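PDB 5HYZ: SCARECROW-LIKE protein 7 from Oryza sativa Japonica Group, which probably acts as a transcription factor in plant development and abiotic stress resistance, binding DNA in vitro through its GRAS domain. Local coordinates for residues 83-89 with 268-273; 261-267 with 363-368. All blocks are in the same frame, centred on the assembly; numbering follows the deposited sequence.

Contact 1: residues 83-89 with 268-273; sequences LNDACPY and SLDVAM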
ATOM      1  N   LEU A  83      -2.530   9.884  -8.281  1.00 22.39           N
ATOM      2  CA  LEU A  83      -1.117  10.074  -7.961  1.00 24.93           C
ATOM      3  C   LEU A  83      -0.782   9.170  -6.804  1.00 25.70           C
ATOM      4  O   LEU A  83       0.241   8.505  -6.826  1.00 30.42           O
ATOM      5  CB  LEU A  83      -0.813  11.538  -7.635  1.00 22.95           C
ATOM      6  CG  LEU A  83       0.633  11.980  -7.373  1.00 28.34           C
ATOM      7  CD1 LEU A  83       1.570  11.589  -8.528  1.00 25.07           C
ATOM      8  CD2 LEU A  83       0.699  13.461  -7.106  1.00 30.18           C
ATOM      9  N   ASN A  84      -1.657   9.120  -5.799  1.00 27.96           N
ATOM     10  CA  ASN A  84      -1.331   8.349  -4.607  1.00 34.57           C
ATOM     11  C   ASN A  84      -1.532   6.849  -4.740  1.00 35.20           C
ATOM     12  O   ASN A  84      -0.938   6.067  -3.979  1.00 31.73           O
ATOM     13  CB  ASN A  84      -2.117   8.886  -3.424  1.00 42.06           C
ATOM     14  CG  ASN A  84      -1.826  10.381  -3.162  1.00 46.84           C
ATOM     15  OD1 ASN A  84      -0.728  10.897  -3.433  1.00 42.73           O
ATOM     16  ND2 ASN A  84      -2.833  11.082  -2.652  1.00 51.63           N
ATOM     17  N   ASP A  85      -2.320   6.428  -5.722  1.00 25.15           N
ATOM     18  CA  ASP A  85      -2.306   5.024  -6.078  1.00 31.53           C
ATOM     19  C   ASP A  85      -1.028   4.641  -6.896  1.00 31.29           C
ATOM     20  O   ASP A  85      -0.525   3.535  -6.817  1.00 32.51           O
ATOM     21  CB  ASP A  85      -3.579   4.667  -6.852  1.00 35.16           C
ATOM     22  CG  ASP A  85      -3.654   3.189  -7.157  1.00 49.01           C
ATOM     23  OD1 ASP A  85      -4.045   2.415  -6.258  1.00 55.65           O
ATOM     24  OD2 ASP A  85      -3.290   2.796  -8.286  1.00 53.47           O
ATOM     25  N   ALA A  86      -0.472   5.571  -7.652  1.00 24.91           N
ATOM     26  CA  ALA A  86       0.671   5.215  -8.488  1.00 28.20           C
ATOM     27  C   ALA A  86       2.024   5.411  -7.817  1.00 26.34           C
ATOM     28  O   ALA A  86       3.029   4.823  -8.230  1.00 27.34           O
ATOM     29  CB  ALA A  86       0.627   6.043  -9.779  1.00 30.61           C
ATOM     30  N   CYS A  87       2.070   6.295  -6.832  1.00 23.42           N
ATOM     31  CA  CYS A  87       3.328   6.767  -6.277  1.00 18.60           C
ATOM     32  C   CYS A  87       3.250   6.757  -4.749  1.00 18.59           C
ATOM     33  O   CYS A  87       2.155   6.826  -4.191  1.00 20.26           O
ATOM     34  CB  CYS A  87       3.607   8.189  -6.744  1.00 24.90           C
ATOM     35  SG  CYS A  87       3.721   8.343  -8.578  1.00 27.03           S
ATOM     36  N   PRO A  88       4.390   6.702  -4.084  1.00 15.20           N
ATOM     37  CA  PRO A  88       4.417   6.612  -2.616  1.00 17.62           C
ATOM     38  C   PRO A  88       4.498   7.960  -1.895  1.00 15.47           C
ATOM     39  O   PRO A  88       4.658   7.968  -0.646  1.00 15.02           O
ATOM     40  CB  PRO A  88       5.690   5.817  -2.351  1.00 17.95           C
ATOM     41  CG  PRO A  88       6.609   6.229  -3.463  1.00 20.57           C
ATOM     42  CD  PRO A  88       5.713   6.396  -4.677  1.00 18.56           C
ATOM     43  N   TYR A  89       4.382   9.068  -2.636  1.00 18.11           N
ATOM     44  CA  TYR A  89       4.540  10.410  -2.059  1.00 19.16           C
ATOM     45  C   TYR A  89       3.676  10.681  -0.830  1.00 13.39           C
ATOM     46  O   TYR A  89       4.225  11.026   0.240  1.00 14.05           O
ATOM     47  CB  TYR A  89       4.269  11.495  -3.138  1.00 19.58           C
ATOM     48  CG  TYR A  89       5.189  11.345  -4.361  1.00 20.86           C
ATOM     49  CD1 TYR A  89       6.562  11.411  -4.227  1.00 27.20           C
ATOM     50  CD2 TYR A  89       4.666  11.133  -5.633  1.00 23.97           C
ATOM     51  CE1 TYR A  89       7.418  11.236  -5.332  1.00 25.15           C
ATOM     52  CE2 TYR A  89       5.511  10.974  -6.755  1.00 22.25           C
ATOM     53  CZ  TYR A  89       6.865  11.026  -6.595  1.00 19.19           C
ATOM     54  OH  TYR A  89       7.725  10.886  -7.680  1.00 24.66           O
ATOM     55  N   SER A 268       8.633   9.425 -12.736  1.00 24.28           N
ATOM     56  CA  SER A 268       8.017   8.470 -11.781  1.00 23.40           C
ATOM     57  C   SER A 268       6.589   8.069 -12.205  1.00 27.64           C
ATOM     58  O   SER A 268       6.139   6.958 -11.941  1.00 25.96           O
ATOM     59  CB  SER A 268       8.040   9.064 -10.374  1.00 24.42           C
ATOM     60  OG  SER A 268       7.073  10.064 -10.217  1.00 25.10           O
ATOM     61  N   LEU A 269       5.872   8.950 -12.891  1.00 23.39           N
ATOM     62  CA  LEU A 269       4.580   8.521 -13.433  1.00 24.54           C
ATOM     63  C   LEU A 269       4.766   7.505 -14.553  1.00 27.01           C
ATOM     64  O   LEU A 269       3.937   6.605 -14.718  1.00 26.85           O
ATOM     65  CB  LEU A 269       3.770   9.708 -13.976  1.00 25.53           C
ATOM     66  CG  LEU A 269       3.149  10.688 -12.980  1.00 32.04           C
ATOM     67  CD1 LEU A 269       2.101  11.569 -13.671  1.00 25.43           C
ATOM     68  CD2 LEU A 269       2.544   9.942 -11.815  1.00 31.28           C
ATOM     69  N   ASP A 270       5.824   7.686 -15.340  1.00 27.40           N
ATOM     70  CA  ASP A 270       6.052   6.834 -16.515  1.00 28.44           C
ATOM     71  C   ASP A 270       6.316   5.396 -16.140  1.00 32.12           C
ATOM     72  O   ASP A 270       5.977   4.464 -16.881  1.00 33.04           O
ATOM     73  CB  ASP A 270       7.254   7.324 -17.320  1.00 27.69           C
ATOM     74  CG  ASP A 270       7.344   6.667 -18.690  1.00 32.71           C
ATOM     75  OD1 ASP A 270       6.318   6.646 -19.386  1.00 34.11           O
ATOM     76  OD2 ASP A 270       8.430   6.163 -19.051  1.00 35.35           O
ATOM     77  N   VAL A 271       7.013   5.205 -15.026  1.00 30.07           N
ATOM     78  CA  VAL A 271       7.314   3.831 -14.645  1.00 28.37           C
ATOM     79  C   VAL A 271       6.058   3.170 -14.069  1.00 31.98           C
ATOM     80  O   VAL A 271       5.914   1.941 -14.107  1.00 29.69           O
ATOM     81  CB  VAL A 271       8.532   3.789 -13.649  1.00 26.75           C
ATOM     82  CG1 VAL A 271       8.728   2.418 -13.079  1.00 29.67           C
ATOM     83  CG2 VAL A 271       9.804   4.219 -14.356  1.00 30.09           C
ATOM     84  N   ALA A 272       5.132   3.981 -13.554  1.00 27.39           N
ATOM     85  CA  ALA A 272       3.974   3.457 -12.824  1.00 30.52           C
ATOM     86  C   ALA A 272       2.730   3.183 -13.673  1.00 33.99           C
ATOM     87  O   ALA A 272       1.948   2.281 -13.367  1.00 33.76           O
ATOM     88  CB  ALA A 272       3.605   4.441 -11.666  1.00 31.97           C
HETATM   89  N   MSE A 273       2.523   3.962 -14.730  1.00 32.88           N
HETATM   90  CA  MSE A 273       1.284   3.875 -15.494  1.00 34.68           C
HETATM   91  C   MSE A 273       1.549   3.713 -16.993  1.00 31.96           C
HETATM   92  O   MSE A 273       2.639   4.020 -17.471  1.00 37.27           O
HETATM   93  CB  MSE A 273       0.435   5.117 -15.237  1.00 37.76           C
HETATM   94  CG  MSE A 273       0.016   5.288 -13.776  1.00 43.48           C
HETATM   95 SE   MSE A 273      -0.734   7.083 -13.483  1.00 47.20          SE
HETATM   96  CE  MSE A 273       0.819   8.032 -14.042  1.00 51.53           C
TER
HETATM   97  O   HOH W   1       5.957   5.840  -9.145  1.00 24.27           O
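Tyr89 and Ser268 meet hydroxyl to hydroxyl: the phenol OH donates to Ser268 OG over 2.7 Å, with OG lying at the ring edge, in the plane of the ring. The serine hydroxyl sits between its own backbone N and carbonyl carbon (chi1 75°), and from there it also bonds to the carbonyl of Leu265 one turn back in helix 251-272. Tyr89 therefore grips a hydroxyl that is already anchored to its helix.

Beside this polar pair, Leu269 sends CD2 between two neighbours, reaching Cys87 SG at 3.8 Å and Leu83 CD1 at 3.8 Å. The two leucines cross at about a right angle and touch through single methyl branches. With CG of Leu83 opposite the backbone N (chi1 -175°), its CD1 reaches over to that methyl. The thiol of Cys87, just past the end of helix 74-86, also passes Ser268 OG at 4.1 Å.

Where the helices end, two small residues let the backbones close in. The CB atoms of Ala86 and Ala272 stand 3.9 Å apart, and the selenium of Met273, built as selenomethionine, comes alongside Ala86 CB at 4.1 Å. Water 1 bridges the two segments, donating to Ala86 O at 3.2 Å and to Ser268 O at 3.0 Å.

Beyond Leu269, Val283 and Phe288 of helix 278-296 carry the apolar packing onward. The chemistry is that of two helix C-terminal ends joined by a small apolar patch, with one directed hydroxyl bond fixing Tyr89 and a shared water serving carbonyls near both ends.

Contact 2: residues 261-267 with 363-368; sequences YYRSLFE and WEKRPL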
ATOM      1  N   TYR A 261      12.678  19.521 -11.334  1.00 19.59           N
ATOM      2  CA  TYR A 261      11.705  18.932 -10.409  1.00 20.07           C
ATOM      3  C   TYR A 261      10.587  18.133 -11.129  1.00 20.35           C
ATOM      4  O   TYR A 261      10.306  16.935 -10.854  1.00 19.00           O
ATOM      5  CB  TYR A 261      11.131  20.063  -9.564  1.00 17.83           C
ATOM      6  CG  TYR A 261       9.989  19.681  -8.663  1.00 17.47           C
ATOM      7  CD1 TYR A 261      10.176  18.930  -7.480  1.00 23.55           C
ATOM      8  CD2 TYR A 261       8.733  20.094  -8.968  1.00 23.45           C
ATOM      9  CE1 TYR A 261       9.065  18.597  -6.694  1.00 20.53           C
ATOM     10  CE2 TYR A 261       7.658  19.788  -8.171  1.00 27.50           C
ATOM     11  CZ  TYR A 261       7.830  19.045  -7.059  1.00 21.86           C
ATOM     12  OH  TYR A 261       6.647  18.821  -6.382  1.00 33.48           O
ATOM     13  N   TYR A 262       9.931  18.790 -12.085  1.00 17.61           N
ATOM     14  CA  TYR A 262       8.850  18.112 -12.792  1.00 17.95           C
ATOM     15  C   TYR A 262       9.379  16.982 -13.691  1.00 18.30           C
ATOM     16  O   TYR A 262       8.671  16.012 -13.933  1.00 18.67           O
ATOM     17  CB  TYR A 262       8.004  19.149 -13.580  1.00 16.25           C
ATOM     18  CG  TYR A 262       7.019  19.809 -12.632  1.00 16.48           C
ATOM     19  CD1 TYR A 262       5.924  19.098 -12.142  1.00 18.22           C
ATOM     20  CD2 TYR A 262       7.239  21.109 -12.151  1.00 16.46           C
ATOM     21  CE1 TYR A 262       5.074  19.667 -11.214  1.00 19.05           C
ATOM     22  CE2 TYR A 262       6.388  21.683 -11.270  1.00 20.58           C
ATOM     23  CZ  TYR A 262       5.299  20.937 -10.789  1.00 20.85           C
ATOM     24  OH  TYR A 262       4.455  21.475  -9.860  1.00 21.43           O
ATOM     25  N   ARG A 263      10.616  17.078 -14.167  1.00 18.84           N
ATOM     26  CA  ARG A 263      11.178  15.943 -14.920  1.00 22.03           C
ATOM     27  C   ARG A 263      11.174  14.682 -14.054  1.00 21.45           C
ATOM     28  O   ARG A 263      10.711  13.621 -14.482  1.00 22.07           O
ATOM     29  CB  ARG A 263      12.612  16.231 -15.390  1.00 25.12           C
ATOM     30  CG  ARG A 263      13.125  15.144 -16.350  1.00 27.65           C
ATOM     31  CD  ARG A 263      14.625  15.173 -16.592  1.00 35.31           C
ATOM     32  NE  ARG A 263      15.383  14.789 -15.402  1.00 51.43           N
ATOM     33  CZ  ARG A 263      16.716  14.736 -15.337  1.00 59.47           C
ATOM     34  NH1 ARG A 263      17.472  15.033 -16.404  1.00 56.53           N
ATOM     35  NH2 ARG A 263      17.298  14.381 -14.194  1.00 62.96           N
ATOM     36  N   SER A 264      11.629  14.819 -12.807  1.00 21.50           N
ATOM     37  CA  SER A 264      11.568  13.652 -11.895  1.00 23.84           C
ATOM     38  C   SER A 264      10.137  13.159 -11.664  1.00 21.88           C
ATOM     39  O   SER A 264       9.888  11.934 -11.758  1.00 22.31           O
ATOM     40  CB  SER A 264      12.236  13.982 -10.540  1.00 23.86           C
ATOM     41  OG  SER A 264      13.527  14.483 -10.777  1.00 29.15           O
ATOM     42  N   LEU A 265       9.189  14.070 -11.371  1.00 21.99           N
ATOM     43  CA  LEU A 265       7.789  13.646 -11.204  1.00 20.93           C
ATOM     44  C   LEU A 265       7.218  12.907 -12.439  1.00 24.40           C
ATOM     45  O   LEU A 265       6.534  11.851 -12.331  1.00 23.78           O
ATOM     46  CB  LEU A 265       6.852  14.827 -10.913  1.00 20.92           C
ATOM     47  CG  LEU A 265       6.970  15.406  -9.500  1.00 27.25           C
ATOM     48  CD1 LEU A 265       6.149  16.670  -9.403  1.00 23.72           C
ATOM     49  CD2 LEU A 265       6.496  14.341  -8.491  1.00 23.74           C
ATOM     50  N   PHE A 266       7.457  13.491 -13.619  1.00 25.02           N
ATOM     51  CA  PHE A 266       6.950  12.887 -14.871  1.00 22.78           C
ATOM     52  C   PHE A 266       7.543  11.507 -15.086  1.00 22.96           C
ATOM     53  O   PHE A 266       6.815  10.592 -15.505  1.00 25.43           O
ATOM     54  CB  PHE A 266       7.245  13.799 -16.091  1.00 22.78           C
ATOM     55  CG  PHE A 266       6.186  14.866 -16.304  1.00 23.44           C
ATOM     56  CD1 PHE A 266       5.949  15.839 -15.335  1.00 20.63           C
ATOM     57  CD2 PHE A 266       5.434  14.902 -17.475  1.00 24.10           C
ATOM     58  CE1 PHE A 266       4.973  16.810 -15.517  1.00 22.71           C
ATOM     59  CE2 PHE A 266       4.462  15.867 -17.675  1.00 24.80           C
ATOM     60  CZ  PHE A 266       4.230  16.827 -16.714  1.00 27.37           C
ATOM     61  N   GLU A 267       8.844  11.359 -14.827  1.00 20.44           N
ATOM     62  CA  GLU A 267       9.488  10.052 -14.950  1.00 24.84           C
ATOM     63  C   GLU A 267       8.896   9.007 -13.975  1.00 26.33           C
ATOM     64  O   GLU A 267       8.657   7.839 -14.351  1.00 24.23           O
ATOM     65  CB  GLU A 267      10.975  10.158 -14.737  1.00 23.32           C
ATOM     66  CG  GLU A 267      11.728  10.781 -15.890  1.00 33.34           C
ATOM     67  CD  GLU A 267      13.208  10.985 -15.589  1.00 47.18           C
ATOM     68  OE1 GLU A 267      13.703  10.308 -14.641  1.00 48.61           O
ATOM     69  OE2 GLU A 267      13.883  11.817 -16.282  1.00 42.30           O
ATOM     70  N   TRP A 363      13.719  10.848  -6.271  1.00 17.45           N
ATOM     71  CA  TRP A 363      13.666  10.057  -7.502  1.00 16.06           C
ATOM     72  C   TRP A 363      15.015  10.211  -8.208  1.00 19.60           C
ATOM     73  O   TRP A 363      15.432  11.343  -8.449  1.00 16.90           O
ATOM     74  CB  TRP A 363      12.527  10.527  -8.430  1.00 17.07           C
ATOM     75  CG  TRP A 363      12.514   9.740  -9.712  1.00 20.29           C
ATOM     76  CD1 TRP A 363      13.126  10.104 -10.892  1.00 24.18           C
ATOM     77  CD2 TRP A 363      11.874   8.461  -9.966  1.00 19.46           C
ATOM     78  NE1 TRP A 363      12.901   9.144 -11.850  1.00 23.31           N
ATOM     79  CE2 TRP A 363      12.130   8.134 -11.324  1.00 23.31           C
ATOM     80  CE3 TRP A 363      11.083   7.588  -9.201  1.00 18.57           C
ATOM     81  CZ2 TRP A 363      11.653   6.961 -11.908  1.00 23.45           C
ATOM     82  CZ3 TRP A 363      10.614   6.441  -9.776  1.00 20.52           C
ATOM     83  CH2 TRP A 363      10.899   6.130 -11.123  1.00 22.89           C
ATOM     84  N   GLU A 364      15.701   9.084  -8.468  1.00 18.69           N
ATOM     85  CA  GLU A 364      17.066   9.161  -9.058  1.00 23.53           C
ATOM     86  C   GLU A 364      17.949  10.152  -8.293  1.00 23.38           C
ATOM     87  O   GLU A 364      18.618  11.004  -8.878  1.00 24.75           O
ATOM     88  CB  GLU A 364      16.985   9.545 -10.548  1.00 28.07           C
ATOM     89  CG  GLU A 364      18.030   8.827 -11.404  1.00 44.27           C
ATOM     90  CD  GLU A 364      17.548   8.682 -12.837  1.00 57.99           C
ATOM     91  OE1 GLU A 364      17.248   7.536 -13.253  1.00 57.99           O
ATOM     92  OE2 GLU A 364      17.432   9.722 -13.530  1.00 55.70           O
ATOM     93  N   LYS A 365      17.888  10.035  -6.973  1.00 18.42           N
ATOM     94  CA  LYS A 365      18.649  10.817  -6.007  1.00 17.31           C
ATOM     95  C   LYS A 365      18.329  12.305  -5.933  1.00 17.16           C
ATOM     96  O   LYS A 365      18.993  13.020  -5.194  1.00 20.84           O
ATOM     97  CB  LYS A 365      20.144  10.609  -6.265  1.00 26.35           C
ATOM     98  CG  LYS A 365      20.453   9.102  -6.216  1.00 26.67           C
ATOM     99  CD  LYS A 365      21.901   8.806  -5.766  1.00 38.23           C
ATOM    100  CE  LYS A 365      22.223   7.307  -5.963  1.00 49.30           C
ATOM    101  NZ  LYS A 365      21.182   6.415  -5.320  1.00 53.23           N
ATOM    102  N   ARG A 366      17.269  12.729  -6.589  1.00 17.15           N
ATOM    103  CA  ARG A 366      16.796  14.104  -6.520  1.00 20.19           C
ATOM    104  C   ARG A 366      15.612  14.177  -5.531  1.00 17.57           C
ATOM    105  O   ARG A 366      14.587  13.596  -5.803  1.00 17.73           O
ATOM    106  CB  ARG A 366      16.381  14.561  -7.932  1.00 21.94           C
ATOM    107  CG  ARG A 366      15.262  15.648  -8.164  1.00 41.75           C
ATOM    108  CD  ARG A 366      15.321  16.822  -7.233  1.00 42.78           C
ATOM    109  NE  ARG A 366      14.660  18.051  -7.683  1.00 46.16           N
ATOM    110  CZ  ARG A 366      14.415  19.041  -6.826  1.00 48.63           C
ATOM    111  NH1 ARG A 366      14.747  18.860  -5.537  1.00 46.49           N
ATOM    112  NH2 ARG A 366      13.858  20.188  -7.208  1.00 30.34           N
ATOM    113  N   PRO A 367      15.781  14.897  -4.438  1.00 16.42           N
ATOM    114  CA  PRO A 367      14.748  15.020  -3.391  1.00 14.71           C
ATOM    115  C   PRO A 367      13.485  15.613  -3.993  1.00 17.46           C
ATOM    116  O   PRO A 367      13.612  16.620  -4.700  1.00 17.63           O
ATOM    117  CB  PRO A 367      15.383  15.992  -2.374  1.00 17.81           C
ATOM    118  CG  PRO A 367      16.838  15.942  -2.638  1.00 28.44           C
ATOM    119  CD  PRO A 367      17.047  15.553  -4.058  1.00 24.42           C
ATOM    120  N   LEU A 368      12.307  15.044  -3.720  1.00 16.52           N
ATOM    121  CA  LEU A 368      11.076  15.574  -4.275  1.00 14.64           C
ATOM    122  C   LEU A 368      10.095  16.002  -3.212  1.00 13.74           C
ATOM    123  O   LEU A 368       9.388  17.016  -3.392  1.00 15.84           O
ATOM    124  CB  LEU A 368      10.374  14.547  -5.155  1.00 17.29           C
ATOM    125  CG  LEU A 368      11.105  14.157  -6.434  1.00 26.59           C
ATOM    126  CD1 LEU A 368      10.256  13.200  -7.231  1.00 20.68           C
ATOM    127  CD2 LEU A 368      11.497  15.413  -7.289  1.00 22.58           C
TER
HETATM  128  O   HOH W   2      15.563  12.731 -11.036  1.00 31.65           O
HETATM  129  O   HOH W   3      14.203   7.958 -14.515  1.00 42.13           O
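The type I' turn Trp363-Arg366, which joins strands 358-363 and 366-374 into a tight β-hairpin, presses the residues that flank it, Trp363 and Arg366, against helix 251-272. Helix and strand run nearly perpendicular, with short-segment axes at 81° and 9.2 Å apart at their closest.

Glu267 takes the indole N-H: Trp363 NE1 donates to OE1 at 3.1 Å, with an angle of 150° at the hydrogen. The indole reaches the anti side of the carboxylate, whose oxygen stays close to the ring plane. One indole face lies against the helix backbone, with Ser264 O 3.8 Å above it, near the rim. The other carboxylate oxygen of Glu267 faces Arg263 as a charge pair only, well out of the guanidinium plane.

With CG swung away from the backbone N (chi1 151°), Arg366 brings that carbon to 3.3 Å from Ser264 OG; the bend at the second torsion then turns the guanidinium toward Tyr261. Tyr261 CD1 lies over one guanidinium face, the two planes steeply inclined, and NH2 is 3.6 Å from Tyr261 CB. Water 2 links Ser264 OG to Trp363 O. Deeper in, Leu368 wedges CD2 between Ser264 CB (3.6 Å) and Tyr261 CD1 (3.8 Å), while its other methyl faces Leu265.

Here a helix packs across a two-residue type I' β-hairpin at the antiparallel end of the mixed sheet, in a GRAS domain that combines a Rossmann fold with a helix bundle.

In the fold
Both contacts use helix 251-272 on successive turns: contact 2 takes 261-267, contact 1 the C-terminal end. Their centres lie 12 Å apart, and they merge where Tyr89 OH packs on Leu265 and Leu368, and where Trp363 lies on Ser268 and Val271. Contact 2 is the larger and more buried, a helix against a hairpin, although its polar rim carries charged side chains around the turn. Contact 1 is partly buried, joining two helix ends with uncharged chemistry: methyls, a thiol, a hydroxyl pair and a water. One helix of the predicted PFYRE region thus touches both the predicted VHIID and the predicted SAW regions.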